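PDB 3VIU: phosphoribosylformylglycinamidine synthase 2 from Thermus thermophilus, which binds adenosine-5'-diphosphate and magnesium ion at separate sites in a single chain built from two tandem pairs of AIR synthase related domains. Local coordinates for residues Y498-E503 and G532-P537; L310-K313 and A319-E322; T617-A622 and L627-E632; K83-N88 and L107-S112. All coordinates share one frame; numbering follows the deposited sequence.

Contact 1: residues Y498-E503 and G532-P537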
loop_
_atom_site.group_PDB
_atom_site.type_symbol
_atom_site.label_atom_id
_atom_site.label_comp_id
_atom_site.label_asym_id
_atom_site.label_seq_id
_atom_site.Cartn_x
_atom_site.Cartn_y
_atom_site.Cartn_z
ATOM N N TYR A 498 -4.640 19.442 -8.908
ATOM C CA TYR A 498 -4.750 18.595 -10.091
ATOM C C TYR A 498 -3.352 18.359 -10.655
ATOM O O TYR A 498 -3.036 17.272 -11.148
ATOM C CB TYR A 498 -5.622 19.264 -11.154
ATOM C CG TYR A 498 -6.008 18.347 -12.288
ATOM C CD1 TYR A 498 -7.016 17.389 -12.129
ATOM C CD2 TYR A 498 -5.369 18.432 -13.523
ATOM C CE1 TYR A 498 -7.377 16.546 -13.180
ATOM C CE2 TYR A 498 -5.721 17.593 -14.575
ATOM C CZ TYR A 498 -6.724 16.657 -14.402
ATOM O OH TYR A 498 -7.072 15.846 -15.460
ATOM N N HIS A 499 -2.511 19.380 -10.578
ATOM C CA HIS A 499 -1.156 19.252 -11.078
ATOM C C HIS A 499 -0.414 18.153 -10.315
ATOM O O HIS A 499 0.251 17.308 -10.911
ATOM C CB HIS A 499 -0.425 20.584 -10.946
ATOM C CG HIS A 499 0.975 20.557 -11.470
ATOM N ND1 HIS A 499 2.072 20.383 -10.654
ATOM C CD2 HIS A 499 1.456 20.671 -12.730
ATOM C CE1 HIS A 499 3.169 20.395 -11.388
ATOM N NE2 HIS A 499 2.823 20.568 -12.652
ATOM N N GLU A 500 -0.544 18.154 -8.995
ATOM C CA GLU A 500 0.118 17.145 -8.180
ATOM C C GLU A 500 -0.396 15.745 -8.520
ATOM O O GLU A 500 0.373 14.784 -8.563
ATOM C CB GLU A 500 -0.094 17.457 -6.701
ATOM C CG GLU A 500 0.430 18.823 -6.316
ATOM C CD GLU A 500 0.271 19.133 -4.846
ATOM O OE1 GLU A 500 -0.836 18.945 -4.312
ATOM O OE2 GLU A 500 1.252 19.582 -4.222
ATOM N N LEU A 501 -1.697 15.636 -8.772
ATOM C CA LEU A 501 -2.290 14.355 -9.117
ATOM C C LEU A 501 -1.758 13.912 -10.469
ATOM O O LEU A 501 -1.404 12.756 -10.661
ATOM C CB LEU A 501 -3.814 14.466 -9.183
ATOM C CG LEU A 501 -4.564 13.243 -9.732
ATOM C CD1 LEU A 501 -4.385 12.036 -8.806
ATOM C CD2 LEU A 501 -6.037 13.587 -9.874
ATOM N N ALA A 502 -1.694 14.849 -11.402
ATOM C CA ALA A 502 -1.225 14.551 -12.738
ATOM C C ALA A 502 0.250 14.154 -12.729
ATOM O O ALA A 502 0.621 13.154 -13.348
ATOM C CB ALA A 502 -1.465 15.753 -13.655
ATOM N N GLU A 503 1.085 14.927 -12.033
ATOM C CA GLU A 503 2.514 14.620 -11.967
ATOM C C GLU A 503 2.768 13.297 -11.237
ATOM O O GLU A 503 3.679 12.547 -11.590
ATOM C CB GLU A 503 3.271 15.740 -11.254
ATOM C CG GLU A 503 3.385 17.029 -12.048
ATOM C CD GLU A 503 4.334 16.896 -13.207
ATOM O OE1 GLU A 503 3.875 16.921 -14.369
ATOM O OE2 GLU A 503 5.547 16.753 -12.949
ATOM N N GLY A 532 -7.038 25.218 2.419
ATOM C CA GLY A 532 -6.063 25.506 1.385
ATOM C C GLY A 532 -4.727 24.818 1.612
ATOM O O GLY A 532 -3.799 24.990 0.821
ATOM N N LYS A 533 -4.607 24.057 2.697
ATOM C CA LYS A 533 -3.361 23.336 2.965
ATOM C C LYS A 533 -3.469 21.916 2.405
ATOM O O LYS A 533 -4.293 21.127 2.857
ATOM C CB LYS A 533 -3.077 23.267 4.468
ATOM C CG LYS A 533 -1.753 22.586 4.781
ATOM C CD LYS A 533 -1.542 22.410 6.269
ATOM C CE LYS A 533 -0.270 21.639 6.546
ATOM N NZ LYS A 533 -0.071 21.415 7.994
ATOM N N ARG A 534 -2.638 21.601 1.416
ATOM C CA ARG A 534 -2.658 20.278 0.791
ATOM C C ARG A 534 -1.590 19.369 1.387
ATOM O O ARG A 534 -0.490 19.822 1.691
ATOM C CB ARG A 534 -2.420 20.394 -0.723
ATOM C CG ARG A 534 -3.316 21.398 -1.441
ATOM C CD ARG A 534 -3.200 21.277 -2.954
ATOM N NE ARG A 534 -1.821 21.372 -3.421
ATOM C CZ ARG A 534 -1.062 22.457 -3.306
ATOM N NH1 ARG A 534 0.186 22.449 -3.757
ATOM N NH2 ARG A 534 -1.552 23.552 -2.740
ATOM N N ILE A 535 -1.916 18.089 1.566
ATOM C CA ILE A 535 -0.941 17.141 2.102
ATOM C C ILE A 535 0.097 16.942 1.015
ATOM O O ILE A 535 -0.162 17.220 -0.146
ATOM C CB ILE A 535 -1.549 15.748 2.383
ATOM C CG1 ILE A 535 -2.102 15.167 1.080
ATOM C CG2 ILE A 535 -2.624 15.838 3.478
ATOM C CD1 ILE A 535 -2.594 13.754 1.191
ATOM N N PRO A 536 1.300 16.484 1.382
ATOM C CA PRO A 536 2.316 16.267 0.351
ATOM C C PRO A 536 1.746 15.201 -0.573
ATOM O O PRO A 536 1.097 14.278 -0.102
ATOM C CB PRO A 536 3.504 15.733 1.147
ATOM C CG PRO A 536 3.364 16.445 2.453
ATOM C CD PRO A 536 1.873 16.323 2.730
ATOM N N PRO A 537 1.947 15.325 -1.891
ATOM C CA PRO A 537 1.406 14.295 -2.786
ATOM C C PRO A 537 1.939 12.956 -2.283
ATOM O O PRO A 537 3.130 12.818 -2.033
ATOM C CB PRO A 537 1.974 14.688 -4.144
ATOM C CG PRO A 537 2.028 16.182 -4.047
ATOM C CD PRO A 537 2.593 16.402 -2.656
HETATM O O HOH W 1 -1.529 16.652 -2.354
HETATM O O HOH W 2 1.214 19.528 -1.597
#

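Contact 2: residues L310-K313 and A319-E322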
loop_
_atom_site.group_PDB
_atom_site.type_symbol
_atom_site.label_atom_id
_atom_site.label_comp_id
_atom_site.label_asym_id
_atom_site.label_seq_id
_atom_site.Cartn_x
_atom_site.Cartn_y
_atom_site.Cartn_z
ATOM N N LEU A 310 -22.231 -13.562 -2.310
ATOM C CA LEU A 310 -21.734 -14.744 -3.013
ATOM C C LEU A 310 -22.738 -15.283 -4.031
ATOM O O LEU A 310 -23.942 -15.308 -3.781
ATOM C CB LEU A 310 -21.356 -15.851 -2.022
ATOM C CG LEU A 310 -20.342 -15.477 -0.938
ATOM C CD1 LEU A 310 -21.079 -14.868 0.233
ATOM C CD2 LEU A 310 -19.579 -16.698 -0.483
ATOM N N VAL A 311 -22.225 -15.712 -5.180
ATOM C CA VAL A 311 -23.051 -16.243 -6.260
ATOM C C VAL A 311 -22.692 -17.700 -6.473
ATOM O O VAL A 311 -21.660 -18.015 -7.071
ATOM C CB VAL A 311 -22.793 -15.488 -7.589
ATOM C CG1 VAL A 311 -23.717 -16.010 -8.682
ATOM C CG2 VAL A 311 -22.985 -13.992 -7.386
ATOM N N PRO A 312 -23.536 -18.616 -5.980
ATOM C CA PRO A 312 -23.244 -20.041 -6.155
ATOM C C PRO A 312 -23.431 -20.481 -7.599
ATOM O O PRO A 312 -24.298 -19.961 -8.310
ATOM C CB PRO A 312 -24.244 -20.717 -5.220
ATOM C CG PRO A 312 -25.441 -19.794 -5.297
ATOM C CD PRO A 312 -24.798 -18.410 -5.242
ATOM N N LYS A 313 -22.607 -21.431 -8.028
ATOM C CA LYS A 313 -22.700 -21.968 -9.380
ATOM C C LYS A 313 -24.005 -22.744 -9.485
ATOM O O LYS A 313 -24.602 -23.109 -8.469
ATOM C CB LYS A 313 -21.536 -22.917 -9.667
ATOM C CG LYS A 313 -20.176 -22.253 -9.756
ATOM C CD LYS A 313 -19.137 -23.281 -10.164
ATOM C CE LYS A 313 -17.911 -22.632 -10.768
ATOM N NZ LYS A 313 -17.044 -23.672 -11.367
ATOM N N ALA A 319 -24.627 -26.773 -1.456
ATOM C CA ALA A 319 -23.225 -26.903 -1.073
ATOM C C ALA A 319 -22.727 -25.625 -0.403
ATOM O O ALA A 319 -22.082 -25.675 0.645
ATOM C CB ALA A 319 -22.376 -27.214 -2.304
ATOM N N LEU A 320 -23.036 -24.485 -1.017
ATOM C CA LEU A 320 -22.622 -23.190 -0.490
ATOM C C LEU A 320 -23.168 -22.997 0.915
ATOM O O LEU A 320 -22.455 -22.549 1.813
ATOM C CB LEU A 320 -23.116 -22.049 -1.398
ATOM C CG LEU A 320 -22.814 -20.609 -0.948
ATOM C CD1 LEU A 320 -21.309 -20.407 -0.870
ATOM C CD2 LEU A 320 -23.435 -19.607 -1.915
ATOM N N GLU A 321 -24.432 -23.346 1.109
ATOM C CA GLU A 321 -25.057 -23.186 2.418
ATOM C C GLU A 321 -24.349 -24.045 3.456
ATOM O O GLU A 321 -24.069 -23.594 4.569
ATOM C CB GLU A 321 -26.541 -23.560 2.338
ATOM C CG GLU A 321 -27.228 -22.995 1.104
ATOM C CD GLU A 321 -28.720 -23.264 1.063
ATOM O OE1 GLU A 321 -29.143 -24.367 1.481
ATOM O OE2 GLU A 321 -29.466 -22.373 0.596
ATOM N N GLU A 322 -24.049 -25.280 3.075
ATOM C CA GLU A 322 -23.378 -26.212 3.970
ATOM C C GLU A 322 -21.990 -25.714 4.342
ATOM O O GLU A 322 -21.576 -25.820 5.501
ATOM C CB GLU A 322 -23.329 -27.604 3.331
ATOM C CG GLU A 322 -24.736 -28.196 3.178
ATOM C CD GLU A 322 -24.761 -29.571 2.541
ATOM O OE1 GLU A 322 -25.874 -30.111 2.361
ATOM O OE2 GLU A 322 -23.679 -30.111 2.224
#

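Contact 3: residues T617-A622 and L627-E632. With MG (magnesium ion), chain D.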
loop_
_atom_site.group_PDB
_atom_site.type_symbol
_atom_site.label_atom_id
_atom_site.label_comp_id
_atom_site.label_asym_id
_atom_site.label_seq_id
_atom_site.Cartn_x
_atom_site.Cartn_y
_atom_site.Cartn_z
ATOM N N THR A 617 23.714 -10.896 2.023
ATOM C CA THR A 617 23.481 -9.744 2.883
ATOM C C THR A 617 23.614 -8.466 2.055
ATOM O O THR A 617 24.677 -8.145 1.514
ATOM C CB THR A 617 24.422 -9.771 4.123
ATOM O OG1 THR A 617 24.583 -8.452 4.653
ATOM C CG2 THR A 617 25.735 -10.357 3.773
ATOM N N ALA A 618 22.488 -7.766 1.929
ATOM C CA ALA A 618 22.404 -6.541 1.146
ATOM C C ALA A 618 21.459 -5.543 1.807
ATOM O O ALA A 618 20.578 -5.910 2.579
ATOM C CB ALA A 618 21.921 -6.862 -0.272
ATOM N N HIS A 619 21.640 -4.271 1.483
ATOM C CA HIS A 619 20.815 -3.226 2.068
ATOM C C HIS A 619 20.968 -2.020 1.163
ATOM O O HIS A 619 22.092 -1.651 0.832
ATOM C CB HIS A 619 21.343 -2.906 3.469
ATOM C CG HIS A 619 20.485 -1.958 4.240
ATOM N ND1 HIS A 619 21.009 -0.933 5.001
ATOM C CD2 HIS A 619 19.140 -1.875 4.366
ATOM C CE1 HIS A 619 20.021 -0.255 5.558
ATOM N NE2 HIS A 619 18.876 -0.807 5.189
ATOM N N ASP A 620 19.868 -1.405 0.738
ATOM C CA ASP A 620 20.022 -0.245 -0.127
ATOM C C ASP A 620 20.242 1.010 0.703
ATOM O O ASP A 620 19.894 1.051 1.885
ATOM C CB ASP A 620 18.827 -0.086 -1.076
ATOM C CG ASP A 620 17.569 0.375 -0.381
ATOM O OD1 ASP A 620 17.227 -0.191 0.678
ATOM O OD2 ASP A 620 16.913 1.295 -0.918
ATOM N N VAL A 621 20.862 2.011 0.086
ATOM C CA VAL A 621 21.156 3.270 0.750
ATOM C C VAL A 621 20.058 4.282 0.424
ATOM O O VAL A 621 19.981 4.787 -0.694
ATOM C CB VAL A 621 22.518 3.826 0.284
ATOM C CG1 VAL A 621 22.858 5.089 1.068
ATOM C CG2 VAL A 621 23.605 2.771 0.467
ATOM N N ALA A 622 19.215 4.578 1.408
ATOM C CA ALA A 622 18.124 5.510 1.194
ATOM C C ALA A 622 18.252 6.748 2.051
ATOM O O ALA A 622 19.327 7.337 2.140
ATOM C CB ALA A 622 16.791 4.820 1.450
ATOM N N LEU A 627 26.166 6.525 5.691
ATOM C CA LEU A 627 26.440 6.183 7.082
ATOM C C LEU A 627 25.234 5.596 7.812
ATOM O O LEU A 627 25.368 4.620 8.555
ATOM C CB LEU A 627 26.989 7.405 7.833
ATOM C CG LEU A 627 28.498 7.401 8.120
ATOM C CD1 LEU A 627 29.283 6.918 6.926
ATOM C CD2 LEU A 627 28.936 8.798 8.509
ATOM N N LEU A 628 24.056 6.177 7.606
ATOM C CA LEU A 628 22.881 5.639 8.272
ATOM C C LEU A 628 22.631 4.208 7.787
ATOM O O LEU A 628 22.374 3.314 8.591
ATOM C CB LEU A 628 21.649 6.508 8.018
ATOM C CG LEU A 628 20.515 6.054 8.941
ATOM C CD1 LEU A 628 20.189 7.171 9.911
ATOM C CD2 LEU A 628 19.298 5.650 8.128
ATOM N N ALA A 629 22.726 3.986 6.477
ATOM C CA ALA A 629 22.519 2.649 5.929
ATOM C C ALA A 629 23.475 1.689 6.622
ATOM O O ALA A 629 23.089 0.606 7.060
ATOM C CB ALA A 629 22.781 2.645 4.429
ATOM N N LEU A 630 24.731 2.110 6.716
ATOM C CA LEU A 630 25.783 1.331 7.349
ATOM C C LEU A 630 25.417 0.969 8.792
ATOM O O LEU A 630 25.547 -0.188 9.199
ATOM C CB LEU A 630 27.080 2.136 7.316
ATOM C CG LEU A 630 28.341 1.587 6.643
ATOM C CD1 LEU A 630 28.029 0.685 5.468
ATOM C CD2 LEU A 630 29.162 2.773 6.195
ATOM N N ALA A 631 24.939 1.944 9.561
ATOM C CA ALA A 631 24.579 1.681 10.952
ATOM C C ALA A 631 23.420 0.689 11.087
ATOM O O ALA A 631 23.406 -0.142 11.996
ATOM C CB ALA A 631 24.240 2.990 11.666
ATOM N N GLU A 632 22.449 0.778 10.184
ATOM C CA GLU A 632 21.300 -0.123 10.224
ATOM C C GLU A 632 21.700 -1.577 10.035
ATOM O O GLU A 632 21.008 -2.479 10.500
ATOM C CB GLU A 632 20.269 0.268 9.155
ATOM C CG GLU A 632 19.556 1.585 9.450
ATOM C CD GLU A 632 18.548 1.970 8.383
ATOM O OE1 GLU A 632 17.433 2.408 8.750
ATOM O OE2 GLU A 632 18.870 1.846 7.182
HETATM MG MG MG D . 15.467 -0.016 2.425
HETATM O O HOH W 3 15.139 1.892 0.877
HETATM O O HOH W 4 17.491 1.268 3.269
#

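Contact 4: residues K83-N88 and L107-S112. With ADP (adenosine-5'-diphosphate), chain B; PO4 (phosphate ion), chain C.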
loop_
_atom_site.group_PDB
_atom_site.type_symbol
_atom_site.label_atom_id
_atom_site.label_comp_id
_atom_site.label_asym_id
_atom_site.label_seq_id
_atom_site.Cartn_x
_atom_site.Cartn_y
_atom_site.Cartn_z
ATOM N N LYS A 83 -3.408 -5.617 -2.877
ATOM C CA LYS A 83 -3.955 -4.307 -3.166
ATOM C C LYS A 83 -3.770 -3.416 -1.947
ATOM O O LYS A 83 -3.561 -3.904 -0.831
ATOM C CB LYS A 83 -5.443 -4.434 -3.484
ATOM C CG LYS A 83 -6.125 -3.127 -3.804
ATOM C CD LYS A 83 -7.626 -3.308 -3.747
ATOM C CE LYS A 83 -8.343 -1.984 -3.810
ATOM N NZ LYS A 83 -9.783 -2.181 -3.516
ATOM N N ILE A 84 -3.845 -2.111 -2.167
ATOM C CA ILE A 84 -3.707 -1.152 -1.085
ATOM C C ILE A 84 -4.923 -0.231 -1.131
ATOM O O ILE A 84 -5.386 0.148 -2.208
ATOM C CB ILE A 84 -2.380 -0.355 -1.215
ATOM C CG1 ILE A 84 -2.139 0.477 0.042
ATOM C CG2 ILE A 84 -2.413 0.531 -2.446
ATOM C CD1 ILE A 84 -0.794 1.171 0.048
ATOM N N GLU A 85 -5.453 0.092 0.043
ATOM C CA GLU A 85 -6.636 0.942 0.188
ATOM C C GLU A 85 -6.287 2.055 1.155
ATOM O O GLU A 85 -5.223 2.047 1.754
ATOM C CB GLU A 85 -7.797 0.147 0.813
ATOM C CG GLU A 85 -8.901 -0.375 -0.102
ATOM C CD GLU A 85 -10.041 -1.022 0.707
ATOM O OE1 GLU A 85 -11.030 -1.507 0.109
ATOM O OE2 GLU A 85 -9.946 -1.040 1.958
ATOM N N SER A 86 -7.207 2.992 1.329
ATOM C CA SER A 86 -7.008 4.087 2.269
ATOM C C SER A 86 -8.269 4.275 3.133
ATOM O O SER A 86 -9.380 3.931 2.715
ATOM C CB SER A 86 -6.701 5.385 1.520
ATOM O OG SER A 86 -7.882 5.971 0.999
ATOM N N HIS A 87 -8.083 4.794 4.344
ATOM C CA HIS A 87 -9.186 5.072 5.266
ATOM C C HIS A 87 -8.771 6.328 6.015
ATOM O O HIS A 87 -8.780 6.376 7.249
ATOM C CB HIS A 87 -9.409 3.911 6.253
ATOM C CG HIS A 87 -10.715 3.197 6.061
ATOM N ND1 HIS A 87 -10.981 2.408 4.961
ATOM C CD2 HIS A 87 -11.841 3.181 6.815
ATOM C CE1 HIS A 87 -12.214 1.939 5.044
ATOM N NE2 HIS A 87 -12.758 2.393 6.159
ATOM N N ASN A 88 -8.415 7.347 5.241
ATOM C CA ASN A 88 -7.950 8.609 5.782
ATOM C C ASN A 88 -8.942 9.377 6.637
ATOM O O ASN A 88 -8.789 9.436 7.858
ATOM C CB ASN A 88 -7.447 9.501 4.649
ATOM C CG ASN A 88 -6.424 8.800 3.766
ATOM O OD1 ASN A 88 -5.590 8.024 4.247
ATOM N ND2 ASN A 88 -6.475 9.082 2.469
ATOM N N LEU A 107 -8.867 -6.736 3.764
ATOM C CA LEU A 107 -8.864 -8.188 3.929
ATOM C C LEU A 107 -9.955 -8.841 3.088
ATOM O O LEU A 107 -9.739 -9.895 2.481
ATOM C CB LEU A 107 -9.081 -8.541 5.400
ATOM C CG LEU A 107 -7.941 -9.112 6.246
ATOM C CD1 LEU A 107 -6.590 -8.648 5.744
ATOM C CD2 LEU A 107 -8.175 -8.690 7.703
ATOM N N ARG A 108 -11.127 -8.213 3.061
ATOM C CA ARG A 108 -12.247 -8.738 2.299
ATOM C C ARG A 108 -12.008 -8.662 0.792
ATOM O O ARG A 108 -12.418 -9.558 0.056
ATOM C CB ARG A 108 -13.539 -8.007 2.686
ATOM C CG ARG A 108 -14.034 -8.368 4.087
ATOM C CD ARG A 108 -15.454 -7.886 4.318
ATOM N NE ARG A 108 -15.532 -6.442 4.494
ATOM C CZ ARG A 108 -15.177 -5.805 5.607
ATOM N NH1 ARG A 108 -15.283 -4.483 5.672
ATOM N NH2 ARG A 108 -14.728 -6.487 6.657
ATOM N N ASP A 109 -11.336 -7.605 0.334
ATOM C CA ASP A 109 -11.041 -7.470 -1.090
ATOM C C ASP A 109 -10.142 -8.610 -1.551
ATOM O O ASP A 109 -10.306 -9.140 -2.645
ATOM C CB ASP A 109 -10.328 -6.149 -1.392
ATOM C CG ASP A 109 -11.246 -4.954 -1.314
ATOM O OD1 ASP A 109 -12.403 -5.058 -1.772
ATOM O OD2 ASP A 109 -10.803 -3.902 -0.810
ATOM N N ILE A 110 -9.180 -8.971 -0.713
ATOM C CA ILE A 110 -8.249 -10.041 -1.028
ATOM C C ILE A 110 -8.955 -11.394 -0.965
ATOM O O ILE A 110 -8.707 -12.269 -1.791
ATOM C CB ILE A 110 -7.066 -10.023 -0.046
ATOM C CG1 ILE A 110 -6.341 -8.673 -0.138
ATOM C CG2 ILE A 110 -6.149 -11.203 -0.303
ATOM C CD1 ILE A 110 -6.019 -8.231 -1.538
HETATM N N MSE A 111 -9.839 -11.561 0.015
HETATM C CA MSE A 111 -10.594 -12.804 0.168
HETATM C C MSE A 111 -11.504 -13.051 -1.020
HETATM O O MSE A 111 -11.671 -14.191 -1.452
HETATM C CB MSE A 111 -11.513 -12.758 1.381
HETATM C CG MSE A 111 -10.885 -12.757 2.741
HETATM SE SE MSE A 111 -12.364 -12.560 3.988
HETATM C CE MSE A 111 -11.850 -10.897 4.834
ATOM N N SER A 112 -12.125 -11.986 -1.523
ATOM C CA SER A 112 -13.055 -12.138 -2.629
ATOM C C SER A 112 -12.397 -12.742 -3.861
ATOM O O SER A 112 -13.083 -13.322 -4.697
ATOM C CB SER A 112 -13.735 -10.804 -2.959
ATOM O OG SER A 112 -12.851 -9.903 -3.585
HETATM P PB ADP B . -13.082 -1.198 -3.225
HETATM O O1B ADP B . -14.067 -0.096 -3.035
HETATM O O2B ADP B . -11.876 -1.019 -2.174
HETATM O O3B ADP B . -13.869 -2.669 -2.976
HETATM P PA ADP B . -12.535 0.315 -5.429
HETATM O O1A ADP B . -13.848 0.499 -6.108
HETATM O O2A ADP B . -12.363 1.469 -4.304
HETATM O O3A ADP B . -12.475 -1.178 -4.747
HETATM O "O5'" ADP B . -11.284 0.456 -6.470
HETATM C "C5'" ADP B . -11.787 0.581 -7.815
HETATM C "C4'" ADP B . -11.016 -0.304 -8.838
HETATM O "O4'" ADP B . -10.044 0.492 -9.591
HETATM C "C3'" ADP B . -10.202 -1.460 -8.202
HETATM O "O3'" ADP B . -10.182 -2.581 -9.096
HETATM C "C2'" ADP B . -8.819 -0.843 -7.995
HETATM O "O2'" ADP B . -7.787 -1.831 -7.933
HETATM C "C1'" ADP B . -8.683 0.105 -9.190
HETATM N N9 ADP B . -7.882 1.290 -8.852
HETATM C C8 ADP B . -8.293 2.367 -8.117
HETATM N N7 ADP B . -7.334 3.240 -8.011
HETATM C C5 ADP B . -6.244 2.787 -8.665
HETATM C C6 ADP B . -4.934 3.282 -8.895
HETATM N N6 ADP B . -4.546 4.507 -8.385
HETATM N N1 ADP B . -4.076 2.533 -9.622
HETATM C C2 ADP B . -4.432 1.341 -10.126
HETATM N N3 ADP B . -5.655 0.841 -9.932
HETATM C C4 ADP B . -6.579 1.521 -9.219
HETATM P P PO4 C . -10.573 8.124 2.225
HETATM O O1 PO4 C . -9.337 7.385 2.567
HETATM O O2 PO4 C . -10.844 9.141 3.266
HETATM O O3 PO4 C . -10.401 8.794 0.915
HETATM O O4 PO4 C . -11.713 7.174 2.149
#

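Contact 1: residues Y498-E503 and G532-P537
Glu500 reaches out from helix 495-515 to Arg534 and Pro537, an instructive case of a buried acid met by both a matching base and an apolar ring. Arg534 grips the carboxylate side-on with two nitrogens. Its NE gives a nearly straight hydrogen bond to Glu500 OE1 (2.8 Å, N-H...O angle 167°), and its NH1 gives a second to Glu500 OE2 at 3.1 Å. This salt bridge is far from coplanar: the two flat groups are turned 54° apart, and both nitrogens arrive from above the carboxylate plane, although OE1 itself lies close to the plane of the guanidinium. A bend at chi3 (-54°) in Arg534 turns the guanidinium so that NE and NH1 face the acid together.

Helix 495-515 is the connection of a beta-alpha-beta crossover between the parallel neighbours 479-488 and 519-525. Residues 532-537 include the second strand of the small hairpin 529-530/533-534 and lead into strand 538-548 of the same sheet as the crossover. Pro537 crosses the Glu500 side chain at about a right angle, its CG lying 3.6 Å from Glu500 CB. Two waters bridge the acid to the backbone: one donates to Glu500 OE1, the other to Glu500 OE2 at 2.6 Å, and both also donate to the Ile535 carbonyl oxygen. Arg534 NH1 has a further acidic partner in Asp373.

Contact 2: residues L310-K313 and A319-E322
A chi1 of 177° swings the Leu320 branch point away from its own amide nitrogen, and one of -56° sets that of Leu310 opposite its carbonyl carbon; with these rotamers the branched ends meet between helix 317-326 and strand 307-312. The two elements open a split beta-alpha-beta unit. The chain leaves strand 307-312, passes through the helix and returns as the parallel strand 331-338, with strand 196-201 lying between the two.

The contact illustrates how a single leucine can serve two neighbours on alternate positions of a strand. Its methyls divide the work: CD1 of Leu320 approaches CD2 of Leu310 to 4.1 Å, and CD2 of Leu320 rests against the ring of Pro312, which crosses the leucine at about a right angle. Val311, between the two strand residues, points away from the helix and packs on Ile197. No hydrogen bond links the segments, so their association here is apolar. Tyr198 of strand 196-201 touches both Pro312 and Leu320, and Phe324, one turn further along the helix, covers Leu310. Leu320 CD2 lies over the proline ring rather than at one corner, 3.6 Å from Pro312 CB, 3.8 Å from CD and 3.9 Å from CG.

Contact 3: residues T617-A622 and L627-E632
Ala629 presses its CB between Val621 and His619, where helix 625-634 lies against the edge strand 618-620 in the mixed sheet of an AIR synthase related C-terminal domain. Strand and helix run roughly antiparallel, at 147° with axes 8.9 Å apart. The small alanine side chain lets larger strand residues come near: Ala629 CB is 4.0 Å from both Val621 CG2 and His619 ND1.

His619, whose CB points toward the helix and whose ring lies anti to the backbone N (chi1 -173°), turns an edge to the helix backbone. ND1 gives a weak hydrogen bond to Ala629 O at 3.3 Å. The placing of the Glu632 carboxylate beside the same ring edge is doubtful.

The opposite behaviour belongs to Asp620, whose CB points away from the helix. Here the contact with the helix gives way to metal and water. Asp620 OD1 binds the magnesium ion at 2.5 Å, which Asp430 and Asn472 also coordinate along with two waters. OD2 forms a salt bridge with Arg471. One metal-bound water donates to Asp620 O at 2.8 Å; the other donates to Asp620 OD2 at 2.6 Å.

Contact 4: residues K83-N88 and L107-S112
Lys83 and Asp109 meet beside the diphosphate of ADP, joined by a weak salt bridge of 3.4 Å from Lys83 NZ to Asp109 OD2. The lysine's stronger bonds go to the nucleotide: NZ donates to ADP O2B at 2.7 Å and to the bridging oxygen O3A at 3.1 Å. Glu85 approaches Asp109 from the opposite direction, with the carboxylate planes almost perpendicular. Its OE1 lies 2.6 Å from Asp109 OD2 and 2.5 Å from ADP O2B.

Behind this first shell stand strand 78-86 and helix 95-112 of an AIR synthase related N-terminal domain. Lys83 and Glu85, on the same face of the strand, are set by backbone hydrogen bonds to Cys177 and Ala175 of strand 172-182. The fully extended lysine chain (chi1 -180°) carries NZ up to the phosphates, while Ile110 CD1 packs over Lys83 N. Further along, His87 is the N-cap of helix 88-93; at that helix start a phosphate ion, probably from the crystallisation liquor, accepts hydrogen bonds from Ser86 OG and Asn88 N through its O1.

The gathering of carboxylate oxygens and ADP phosphate oxygens round Lys83 NZ implies that the ammonium group probably offsets part of their negative charge.

How the contacts relate
Contact 4 lines the ADP pocket, and the other three are placed round it. Contact 1 comes nearest, its closest atoms about 6 Å from those of contact 4, and the Pro537 side chain is about 13 Å from ADP. Asn88 bonds to Asn488, at the end of strand 479-488, the first strand of contact 1's crossover. Contact 2 has its centre about 23 Å from that of contact 4; strand 254-259, next to its strand 307-312, brings Asp259 close to Asp109. Contact 3 contributes Asp620 to the separate magnesium site, with nearest atoms about 18 Å from contact 4. Contacts 2 and 3, both strand-helix pairs, lie about 51 Å apart between centres, on opposite sides of the chain's centre.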